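Side-chain contacts in probable intron-encoded endonuclease 1 (Wickerhamomyces canadensis, PDB 6X1J), which cleaves DNA as a LAGLIDADG homing endonuclease that takes part in the homing of a mitochondrial 21S rRNA gene intron: residues Y49-L53 with K54-H58; K125-K128 with P129-L133; I201-P204 with N205-E209. All blocks are in the same frame, centred on the assembly; numbering follows the deposited sequence.

Contact 1 of 3, residues Y49-L53 with K54-H58; sequences YIKKL and KRNKH. With nucleotides of chain B.
Lys52 turns its ammonium group back onto the main chain four residues further on: NZ donates to the carbonyl O of Asn56 at 2.7 Å. The C=O...NZ angle of 161° means an almost end-on approach, well away from the bent geometry of a carbonyl lone pair. The Lys52 chain runs extended as far as CE and then bends into an unrelaxed last torsion (chi4 27°), which brings NZ up to the end of this carbonyl. Lower down, its CG lies 3.9 Å from CB of Asn56, the two side chains sliding past one another in opposite directions. Asn56 N donates to Leu53 O at 3.1 Å, and this bond closes the type I beta turn from Leu53 to Asn56.

Strand 49-51 and the first residue of the turn face the DNA. Tyr49 OH donates to OP2 of DG17 of chain B at 2.6 Å, while the ring is held between CB of Lys51 on one face and C5' of DA16 of chain B on the other. Lys51 NZ gives a hydrogen bond to N7 of DG18 of chain B at 3.1 Å. Leu53 adds an apolar touch, CD2 to C2' of DG17 of chain B at 3.6 Å. Strand 49-51 pairs with strand 60-65, and reading guanine N7 in the major groove from such an antiparallel sheet is characteristic of the DNA-binding saddle of LAGLIDADG endonucleases.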
loop_
_atom_site.group_PDB
_atom_site.type_symbol
_atom_site.label_atom_id
_atom_site.label_comp_id
_atom_site.label_asym_id
_atom_site.label_seq_id
_atom_site.Cartn_x
_atom_site.Cartn_y
_atom_site.Cartn_z
ATOM N N TYR A 49 -0.189 2.109 7.157
ATOM C CA TYR A 49 0.489 2.850 8.253
ATOM C C TYR A 49 1.747 2.057 8.613
ATOM O O TYR A 49 1.613 0.885 9.069
ATOM C CB TYR A 49 -0.483 3.012 9.419
ATOM C CG TYR A 49 -0.006 3.791 10.605
ATOM C CD1 TYR A 49 1.188 4.493 10.615
ATOM C CD2 TYR A 49 -0.803 3.861 11.733
ATOM C CE1 TYR A 49 1.573 5.253 11.717
ATOM C CE2 TYR A 49 -0.425 4.603 12.841
ATOM C CZ TYR A 49 0.764 5.306 12.837
ATOM O OH TYR A 49 1.118 6.026 13.943
ATOM N N ILE A 50 2.914 2.601 8.257
ATOM C CA ILE A 50 4.215 2.031 8.714
ATOM C C ILE A 50 4.695 2.874 9.895
ATOM O O ILE A 50 5.085 4.088 9.708
ATOM C CB ILE A 50 5.235 1.828 7.584
ATOM C CG1 ILE A 50 6.517 1.178 8.122
ATOM C CG2 ILE A 50 5.488 3.109 6.800
ATOM C CD1 ILE A 50 7.323 0.477 7.046
ATOM N N LYS A 51 4.562 2.250 11.067
ATOM C CA LYS A 51 4.418 2.898 12.399
ATOM C C LYS A 51 5.639 2.575 13.271
ATOM O O LYS A 51 5.939 1.384 13.489
ATOM C CB LYS A 51 3.131 2.402 13.057
ATOM C CG LYS A 51 2.805 2.966 14.436
ATOM C CD LYS A 51 1.712 2.152 15.086
ATOM C CE LYS A 51 1.375 2.563 16.499
ATOM N NZ LYS A 51 0.599 3.820 16.524
ATOM N N LYS A 52 6.332 3.621 13.722
ATOM C CA LYS A 52 7.294 3.550 14.859
ATOM C C LYS A 52 7.242 4.862 15.654
ATOM O O LYS A 52 7.774 5.877 15.160
ATOM C CB LYS A 52 8.714 3.246 14.383
ATOM C CG LYS A 52 9.714 3.141 15.525
ATOM C CD LYS A 52 11.156 2.925 15.083
ATOM C CE LYS A 52 12.202 3.493 16.032
ATOM N NZ LYS A 52 11.722 3.563 17.439
ATOM N N LEU A 53 6.558 4.842 16.798
ATOM C CA LEU A 53 6.569 5.903 17.835
ATOM C C LEU A 53 7.756 5.653 18.782
ATOM O O LEU A 53 8.532 4.684 18.565
ATOM C CB LEU A 53 5.233 5.869 18.587
ATOM C CG LEU A 53 4.069 6.636 17.956
ATOM C CD1 LEU A 53 4.223 6.812 16.446
ATOM C CD2 LEU A 53 2.750 5.961 18.272
ATOM N N LYS A 54 7.886 6.492 19.804
ATOM C CA LYS A 54 8.899 6.325 20.875
ATOM C C LYS A 54 8.715 4.951 21.528
ATOM O O LYS A 54 9.720 4.240 21.700
ATOM C CB LYS A 54 8.780 7.503 21.843
ATOM C CG LYS A 54 8.860 8.853 21.144
ATOM C CD LYS A 54 9.264 9.986 22.043
ATOM C CE LYS A 54 9.107 11.336 21.376
ATOM N NZ LYS A 54 8.869 12.400 22.380
ATOM N N ARG A 55 7.466 4.556 21.783
ATOM C CA ARG A 55 7.108 3.266 22.427
ATOM C C ARG A 55 7.593 2.069 21.599
ATOM O O ARG A 55 7.821 1.030 22.203
ATOM C CB ARG A 55 5.597 3.175 22.644
ATOM C CG ARG A 55 5.043 4.298 23.504
ATOM C CD ARG A 55 3.970 3.801 24.454
ATOM N NE ARG A 55 3.279 4.893 25.135
ATOM C CZ ARG A 55 3.761 5.592 26.160
ATOM N NH1 ARG A 55 4.961 5.337 26.660
ATOM N NH2 ARG A 55 3.026 6.556 26.684
ATOM N N ASN A 56 7.746 2.193 20.277
ATOM C CA ASN A 56 8.053 1.043 19.373
ATOM C C ASN A 56 9.562 0.893 19.179
ATOM O O ASN A 56 10.227 1.886 18.855
ATOM C CB ASN A 56 7.364 1.191 18.019
ATOM C CG ASN A 56 5.882 1.432 18.197
ATOM O OD1 ASN A 56 5.147 0.513 18.564
ATOM N ND2 ASN A 56 5.445 2.671 18.002
ATOM N N LYS A 57 10.057 -0.325 19.303
ATOM C CA LYS A 57 11.505 -0.641 19.232
ATOM C C LYS A 57 11.904 -0.856 17.770
ATOM O O LYS A 57 13.032 -0.495 17.409
ATOM C CB LYS A 57 11.771 -1.869 20.109
ATOM C CG LYS A 57 13.112 -2.579 19.943
ATOM C CD LYS A 57 13.101 -3.935 20.668
ATOM C CE LYS A 57 14.471 -4.508 20.978
ATOM N NZ LYS A 57 15.133 -5.064 19.772
ATOM N N HIS A 58 11.020 -1.456 16.977
ATOM C CA HIS A 58 11.112 -1.539 15.497
ATOM C C HIS A 58 9.766 -1.123 14.893
ATOM O O HIS A 58 8.787 -0.974 15.679
ATOM C CB HIS A 58 11.551 -2.933 15.056
ATOM C CG HIS A 58 12.855 -3.330 15.658
ATOM N ND1 HIS A 58 14.052 -2.761 15.255
ATOM C CD2 HIS A 58 13.155 -4.204 16.646
ATOM C CE1 HIS A 58 15.040 -3.280 15.962
ATOM N NE2 HIS A 58 14.519 -4.168 16.817
ATOM P P DG B 17 1.498 9.616 13.658
ATOM O OP1 DG B 17 2.218 10.883 13.423
ATOM O OP2 DG B 17 2.208 8.329 13.589
ATOM O "O5'" DG B 17 0.805 9.640 15.096
ATOM C "C5'" DG B 17 -0.203 10.590 15.483
ATOM C "C4'" DG B 17 -0.880 10.120 16.750
ATOM O "O4'" DG B 17 -1.808 9.012 16.529
ATOM C "C3'" DG B 17 0.093 9.647 17.837
ATOM O "O3'" DG B 17 -0.259 10.163 19.127
ATOM C "C2'" DG B 17 -0.084 8.141 17.844
ATOM C "C1'" DG B 17 -1.563 8.030 17.534
ATOM N N9 DG B 17 -1.975 6.719 17.050
ATOM C C8 DG B 17 -1.319 5.958 16.115
ATOM N N7 DG B 17 -1.884 4.800 15.909
ATOM C C5 DG B 17 -2.960 4.782 16.783
ATOM C C6 DG B 17 -3.930 3.778 17.018
ATOM O O6 DG B 17 -4.039 2.670 16.479
ATOM N N1 DG B 17 -4.841 4.165 17.995
ATOM C C2 DG B 17 -4.829 5.370 18.656
ATOM N N2 DG B 17 -5.809 5.553 19.564
ATOM N N3 DG B 17 -3.932 6.321 18.440
ATOM C C4 DG B 17 -3.025 5.956 17.504
ATOM P P DA B 16 -0.064 7.792 7.307
ATOM O OP1 DA B 16 0.704 8.859 6.628
ATOM O OP2 DA B 16 0.622 6.537 7.629
ATOM O "O5'" DA B 16 -0.762 8.437 8.589
ATOM C "C5'" DA B 16 -0.397 7.918 9.881
ATOM C "C4'" DA B 16 -1.128 8.608 11.011
ATOM O "O4'" DA B 16 -2.448 8.039 11.148
ATOM C "C3'" DA B 16 -0.421 8.373 12.342
ATOM O "O3'" DA B 16 0.273 9.585 12.640
ATOM C "C2'" DA B 16 -1.535 8.054 13.321
ATOM C "C1'" DA B 16 -2.805 7.908 12.500
ATOM N N9 DA B 16 -3.572 6.671 12.643
ATOM C C8 DA B 16 -3.519 5.496 11.930
ATOM N N7 DA B 16 -4.406 4.606 12.311
ATOM C C5 DA B 16 -5.073 5.232 13.357
ATOM C C6 DA B 16 -6.143 4.831 14.177
ATOM N N6 DA B 16 -6.759 3.646 14.081
ATOM N N1 DA B 16 -6.583 5.709 15.101
ATOM C C2 DA B 16 -5.992 6.905 15.187
ATOM N N3 DA B 16 -5.003 7.403 14.463
ATOM C C4 DA B 16 -4.582 6.508 13.557
ATOM P P DG B 18 0.786 10.115 20.405
ATOM O OP1 DG B 18 0.793 11.480 20.977
ATOM O OP2 DG B 18 2.079 9.467 19.997
ATOM O "O5'" DG B 18 -0.017 9.187 21.418
ATOM C "C5'" DG B 18 -1.405 9.486 21.684
ATOM C "C4'" DG B 18 -2.095 8.293 22.296
ATOM O "O4'" DG B 18 -2.361 7.260 21.302
ATOM C "C3'" DG B 18 -1.317 7.609 23.429
ATOM O "O3'" DG B 18 -2.251 7.160 24.408
ATOM C "C2'" DG B 18 -0.785 6.353 22.774
ATOM C "C1'" DG B 18 -1.968 6.030 21.872
ATOM N N9 DG B 18 -1.699 5.043 20.835
ATOM C C8 DG B 18 -0.588 4.915 20.036
ATOM N N7 DG B 18 -0.585 3.810 19.340
ATOM C C5 DG B 18 -1.737 3.149 19.741
ATOM C C6 DG B 18 -2.258 1.884 19.362
ATOM O O6 DG B 18 -1.815 1.075 18.535
ATOM N N1 DG B 18 -3.411 1.579 20.068
ATOM C C2 DG B 18 -4.011 2.393 20.988
ATOM N N2 DG B 18 -5.142 1.939 21.530
ATOM N N3 DG B 18 -3.549 3.572 21.340
ATOM C C4 DG B 18 -2.418 3.885 20.683
#

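Contact 2 of 3, residues K125-K128 with P129-L133; sequences KIIK and PDLVL. With nucleotides of chain B.
Ile127 and Leu131 form the tight apolar part of this turn, with Ile127 CD1 packed 3.9 Å from Leu131 CD2. The two side chains meet at a slant, and Leu131 CD2 rests against both methyl groups of the isoleucine, CD1 and CG2. Leu131 reaches them because its CG stands anti to the backbone N (chi1 166°). Leu45 of helix 34-45 touches both residues, and Leu178 of helix 172-186 adds to the packing on Ile127, so this side is buried between two helices.

The other side is looser. The Pro129 ring is exposed; its CD lies 3.7 Å from CB of Lys128, as expected for neighbours in sequence. Lys128 NZ and Asp130 OD1 are 6.9 Å apart despite their opposite charges; each turns instead to Tyr118, NZ to its backbone O and OD1 to its hydroxyl, and the ammonium group also makes a cation-pi contact with the Tyr118 ring, while Asp130 OD2 binds Asn134.

One backbone bond closes the turn: Leu131 N donates to Lys128 O at 3.1 Å, with a fairly straight N-H...O angle of 164°. This type I beta turn, Lys128 to Leu131, leads into helix 131-134, with Asp130 in the N-cap position but making no capping bond.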
loop_
_atom_site.group_PDB
_atom_site.type_symbol
_atom_site.label_atom_id
_atom_site.label_comp_id
_atom_site.label_asym_id
_atom_site.label_seq_id
_atom_site.Cartn_x
_atom_site.Cartn_y
_atom_site.Cartn_z
ATOM N N LYS A 125 4.899 10.635 5.862
ATOM C CA LYS A 125 5.384 9.918 4.659
ATOM C C LYS A 125 5.997 10.969 3.744
ATOM O O LYS A 125 5.275 11.939 3.487
ATOM C CB LYS A 125 4.260 9.251 3.863
ATOM C CG LYS A 125 3.929 7.837 4.262
ATOM C CD LYS A 125 2.594 7.355 3.772
ATOM C CE LYS A 125 2.167 6.081 4.445
ATOM N NZ LYS A 125 0.844 5.661 3.950
ATOM N N ILE A 126 7.205 10.718 3.223
ATOM C CA ILE A 126 7.908 11.635 2.290
ATOM C C ILE A 126 8.395 10.818 1.100
ATOM O O ILE A 126 8.444 9.569 1.188
ATOM C CB ILE A 126 9.026 12.451 2.988
ATOM C CG1 ILE A 126 10.086 11.578 3.681
ATOM C CG2 ILE A 126 8.400 13.433 3.969
ATOM C CD1 ILE A 126 11.213 11.084 2.789
ATOM N N ILE A 127 8.624 11.507 -0.008
ATOM C CA ILE A 127 9.103 10.900 -1.278
ATOM C C ILE A 127 10.591 11.219 -1.434
ATOM O O ILE A 127 10.945 12.380 -1.648
ATOM C CB ILE A 127 8.301 11.411 -2.475
ATOM C CG1 ILE A 127 6.808 11.073 -2.331
ATOM C CG2 ILE A 127 8.926 10.838 -3.741
ATOM C CD1 ILE A 127 6.504 9.569 -2.206
ATOM N N LYS A 128 11.408 10.199 -1.279
ATOM C CA LYS A 128 12.880 10.239 -1.410
ATOM C C LYS A 128 13.219 10.419 -2.873
ATOM O O LYS A 128 12.542 9.858 -3.727
ATOM C CB LYS A 128 13.480 8.949 -0.840
ATOM C CG LYS A 128 13.606 8.954 0.673
ATOM C CD LYS A 128 14.926 9.563 1.119
ATOM C CE LYS A 128 14.918 10.058 2.543
ATOM N NZ LYS A 128 14.914 8.908 3.464
ATOM N N PRO A 129 14.248 11.244 -3.194
ATOM C CA PRO A 129 14.569 11.544 -4.577
ATOM C C PRO A 129 14.874 10.284 -5.386
ATOM O O PRO A 129 14.655 10.370 -6.581
ATOM C CB PRO A 129 15.796 12.461 -4.525
ATOM C CG PRO A 129 15.811 13.018 -3.103
ATOM C CD PRO A 129 15.094 11.996 -2.244
ATOM N N ASP A 130 15.287 9.154 -4.780
ATOM C CA ASP A 130 15.671 7.987 -5.624
ATOM C C ASP A 130 14.637 6.858 -5.501
ATOM O O ASP A 130 14.938 5.686 -5.930
ATOM C CB ASP A 130 17.086 7.504 -5.321
ATOM C CG ASP A 130 17.253 6.796 -3.995
ATOM O OD1 ASP A 130 16.659 7.278 -2.982
ATOM O OD2 ASP A 130 18.000 5.792 -3.980
ATOM N N LEU A 131 13.525 7.137 -4.834
ATOM C CA LEU A 131 12.463 6.107 -4.632
ATOM C C LEU A 131 12.124 5.405 -5.960
ATOM O O LEU A 131 12.153 4.150 -6.012
ATOM C CB LEU A 131 11.219 6.775 -4.068
ATOM C CG LEU A 131 9.942 5.929 -4.124
ATOM C CD1 LEU A 131 10.115 4.635 -3.331
ATOM C CD2 LEU A 131 8.797 6.751 -3.557
ATOM N N VAL A 132 11.772 6.171 -6.994
ATOM C CA VAL A 132 11.271 5.555 -8.245
ATOM C C VAL A 132 12.412 4.745 -8.876
ATOM O O VAL A 132 12.220 3.527 -9.138
ATOM C CB VAL A 132 10.696 6.600 -9.221
ATOM C CG1 VAL A 132 10.457 6.017 -10.602
ATOM C CG2 VAL A 132 9.415 7.225 -8.690
ATOM N N LEU A 133 13.587 5.367 -9.031
ATOM C CA LEU A 133 14.709 4.748 -9.772
ATOM C C LEU A 133 15.056 3.445 -9.055
ATOM O O LEU A 133 15.102 2.406 -9.711
ATOM C CB LEU A 133 15.931 5.678 -9.885
ATOM C CG LEU A 133 17.122 5.062 -10.652
ATOM C CD1 LEU A 133 16.825 4.948 -12.140
ATOM C CD2 LEU A 133 18.453 5.809 -10.439
ATOM P P DA B 16 -0.064 7.792 7.307
ATOM O OP1 DA B 16 0.704 8.859 6.628
ATOM O OP2 DA B 16 0.622 6.537 7.629
ATOM O "O5'" DA B 16 -0.762 8.437 8.589
ATOM C "C5'" DA B 16 -0.397 7.918 9.881
ATOM C "C4'" DA B 16 -1.128 8.608 11.011
ATOM O "O4'" DA B 16 -2.448 8.039 11.148
ATOM C "C3'" DA B 16 -0.421 8.373 12.342
ATOM O "O3'" DA B 16 0.273 9.585 12.640
ATOM C "C2'" DA B 16 -1.535 8.054 13.321
ATOM C "C1'" DA B 16 -2.805 7.908 12.500
ATOM N N9 DA B 16 -3.572 6.671 12.643
ATOM C C8 DA B 16 -3.519 5.496 11.930
ATOM N N7 DA B 16 -4.406 4.606 12.311
ATOM C C5 DA B 16 -5.073 5.232 13.357
ATOM C C6 DA B 16 -6.143 4.831 14.177
ATOM N N6 DA B 16 -6.759 3.646 14.081
ATOM N N1 DA B 16 -6.583 5.709 15.101
ATOM C C2 DA B 16 -5.992 6.905 15.187
ATOM N N3 DA B 16 -5.003 7.403 14.463
ATOM C C4 DA B 16 -4.582 6.508 13.557
#

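Contact 3 of 3, residues I201-P204 with N205-E209; sequences IYIP and NKDYE
Tyr202 OH and Asn205 N are joined through one water, which lies 2.7 Å from Tyr202 OH, the shortest sound polar bond of the contact. The same water accepts from Asn205 N at 2.9 Å, so it satisfies the first amide after Pro204. Tyr202 reaches it with CG anti to its backbone N (chi1 164°), and its hydroxyl has a further partner in Ser162 OG.

Beyond this bridge the chain turns sharply. Asp207 N donates to Pro204 O at 2.9 Å, with an N-H...O angle of 146° and the donor 52° out of the carbonyl plane, above it rather than on a lone pair. The Asp207 side chain folds back over the strand end. Its CB meets CG2 of Ile203 at 3.6 Å, the two side chains crossing at about a right angle, while OD2 lies 3.3 Å from CD of Pro204 and close to CG of the same ring. The backbone N of Asn189 also bonds to that oxygen and helps to hold the carboxylate. With an alanine here, CG and CD would be missing, and a gap would probably open beside Asp207 OD2, leaving the chain at the end of the strand freer to turn.

Tyr208 N, bonded to Asn205 O at 3.0 Å, carries the turn from the 3-10 segment 205-207 into helix 208-215. The contact thus joins the end of strand 198-203, which runs between strands 163-165 and 191-195, to that helix: Ile203 pairs by backbone with Leu163, Tyr208 packs on the same leucine, and Ile201 lies against helix 172-186.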
loop_
_atom_site.group_PDB
_atom_site.type_symbol
_atom_site.label_atom_id
_atom_site.label_comp_id
_atom_site.label_asym_id
_atom_site.label_seq_id
_atom_site.Cartn_x
_atom_site.Cartn_y
_atom_site.Cartn_z
ATOM N N ILE A 201 -1.904 12.314 -9.620
ATOM C CA ILE A 201 -1.209 11.847 -10.849
ATOM C C ILE A 201 -2.275 11.365 -11.810
ATOM O O ILE A 201 -2.955 10.390 -11.464
ATOM C CB ILE A 201 -0.189 10.746 -10.509
ATOM C CG1 ILE A 201 0.807 11.228 -9.449
ATOM C CG2 ILE A 201 0.524 10.246 -11.764
ATOM C CD1 ILE A 201 1.937 10.240 -9.142
ATOM N N TYR A 202 -2.438 12.055 -12.942
ATOM C CA TYR A 202 -3.377 11.718 -14.037
ATOM C C TYR A 202 -2.584 10.842 -14.999
ATOM O O TYR A 202 -1.459 11.255 -15.411
ATOM C CB TYR A 202 -3.899 13.024 -14.661
ATOM C CG TYR A 202 -4.576 12.926 -16.007
ATOM C CD1 TYR A 202 -5.943 12.695 -16.113
ATOM C CD2 TYR A 202 -3.866 13.115 -17.185
ATOM C CE1 TYR A 202 -6.573 12.622 -17.349
ATOM C CE2 TYR A 202 -4.476 13.031 -18.432
ATOM C CZ TYR A 202 -5.840 12.796 -18.515
ATOM O OH TYR A 202 -6.455 12.698 -19.731
ATOM N N ILE A 203 -3.100 9.661 -15.321
ATOM C CA ILE A 203 -2.523 8.759 -16.357
ATOM C C ILE A 203 -3.433 8.821 -17.572
ATOM O O ILE A 203 -4.514 8.249 -17.529
ATOM C CB ILE A 203 -2.401 7.320 -15.852
ATOM C CG1 ILE A 203 -1.601 7.261 -14.544
ATOM C CG2 ILE A 203 -1.831 6.407 -16.952
ATOM C CD1 ILE A 203 -1.687 5.911 -13.811
ATOM N N PRO A 204 -2.994 9.450 -18.692
ATOM C CA PRO A 204 -3.897 9.770 -19.797
ATOM C C PRO A 204 -4.346 8.466 -20.458
ATOM O O PRO A 204 -3.675 7.464 -20.268
ATOM C CB PRO A 204 -3.006 10.572 -20.751
ATOM C CG PRO A 204 -1.639 9.909 -20.535
ATOM C CD PRO A 204 -1.584 9.762 -19.029
ATOM N N ASN A 205 -5.439 8.551 -21.215
ATOM C CA ASN A 205 -6.067 7.439 -21.952
ATOM C C ASN A 205 -5.039 6.722 -22.827
ATOM O O ASN A 205 -5.143 5.489 -22.990
ATOM C CB ASN A 205 -7.247 7.908 -22.814
ATOM C CG ASN A 205 -7.821 6.769 -23.623
ATOM O OD1 ASN A 205 -8.521 5.929 -23.055
ATOM N ND2 ASN A 205 -7.457 6.670 -24.904
ATOM N N LYS A 206 -4.121 7.461 -23.423
ATOM C CA LYS A 206 -3.199 6.838 -24.404
ATOM C C LYS A 206 -2.118 6.051 -23.649
ATOM O O LYS A 206 -1.427 5.262 -24.335
ATOM C CB LYS A 206 -2.607 7.908 -25.320
ATOM C CG LYS A 206 -1.522 8.791 -24.729
ATOM C CD LYS A 206 -1.211 9.957 -25.647
ATOM C CE LYS A 206 0.140 10.583 -25.414
ATOM N NZ LYS A 206 0.187 11.261 -24.103
ATOM N N ASP A 207 -1.997 6.207 -22.314
ATOM C CA ASP A 207 -1.122 5.314 -21.489
ATOM C C ASP A 207 -1.869 4.054 -21.026
ATOM O O ASP A 207 -1.221 3.165 -20.423
ATOM C CB ASP A 207 -0.549 6.023 -20.260
ATOM C CG ASP A 207 0.645 6.885 -20.587
ATOM O OD1 ASP A 207 1.199 6.689 -21.695
ATOM O OD2 ASP A 207 0.992 7.746 -19.746
ATOM N N TYR A 208 -3.161 3.914 -21.319
ATOM C CA TYR A 208 -3.980 2.823 -20.701
ATOM C C TYR A 208 -3.432 1.432 -21.024
ATOM O O TYR A 208 -3.290 0.675 -20.080
ATOM C CB TYR A 208 -5.449 2.818 -21.124
ATOM C CG TYR A 208 -6.212 1.706 -20.452
ATOM C CD1 TYR A 208 -6.614 1.822 -19.133
ATOM C CD2 TYR A 208 -6.485 0.521 -21.108
ATOM C CE1 TYR A 208 -7.308 0.806 -18.497
ATOM C CE2 TYR A 208 -7.169 -0.513 -20.482
ATOM C CZ TYR A 208 -7.595 -0.367 -19.170
ATOM O OH TYR A 208 -8.262 -1.375 -18.521
ATOM N N GLU A 209 -3.155 1.097 -22.294
ATOM C CA GLU A 209 -2.700 -0.265 -22.686
ATOM C C GLU A 209 -1.371 -0.562 -21.976
ATOM O O GLU A 209 -1.265 -1.651 -21.401
ATOM C CB GLU A 209 -2.637 -0.459 -24.205
ATOM C CG GLU A 209 -3.986 -0.798 -24.859
ATOM C CD GLU A 209 -4.868 -1.871 -24.210
ATOM O OE1 GLU A 209 -4.441 -3.051 -24.117
ATOM O OE2 GLU A 209 -6.004 -1.532 -23.800
HETATM O O HOH W 1 -6.202 11.209 -21.985
#

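How the contacts relate
The three turns follow one another along the chain without touching. Contacts 1 and 2 have centres about 21 Å apart but nearest atoms only about 5 Å apart, and both reach the phosphate of DA16 of chain B, through Tyr49 and through the carbon chain of Lys125. Contact 3 lies about 22 Å from contact 2 and about 37 Å from contact 1, centre to centre, and sits across the centre of the chain from contact 1. The Ile127 side chain of contact 2 is about 9 Å from a bound potassium ion, and contact 1 begins two residues after Asp47 of a potassium site. Contact 3 approaches the nucleic acid to about 4 Å at its nearest atom.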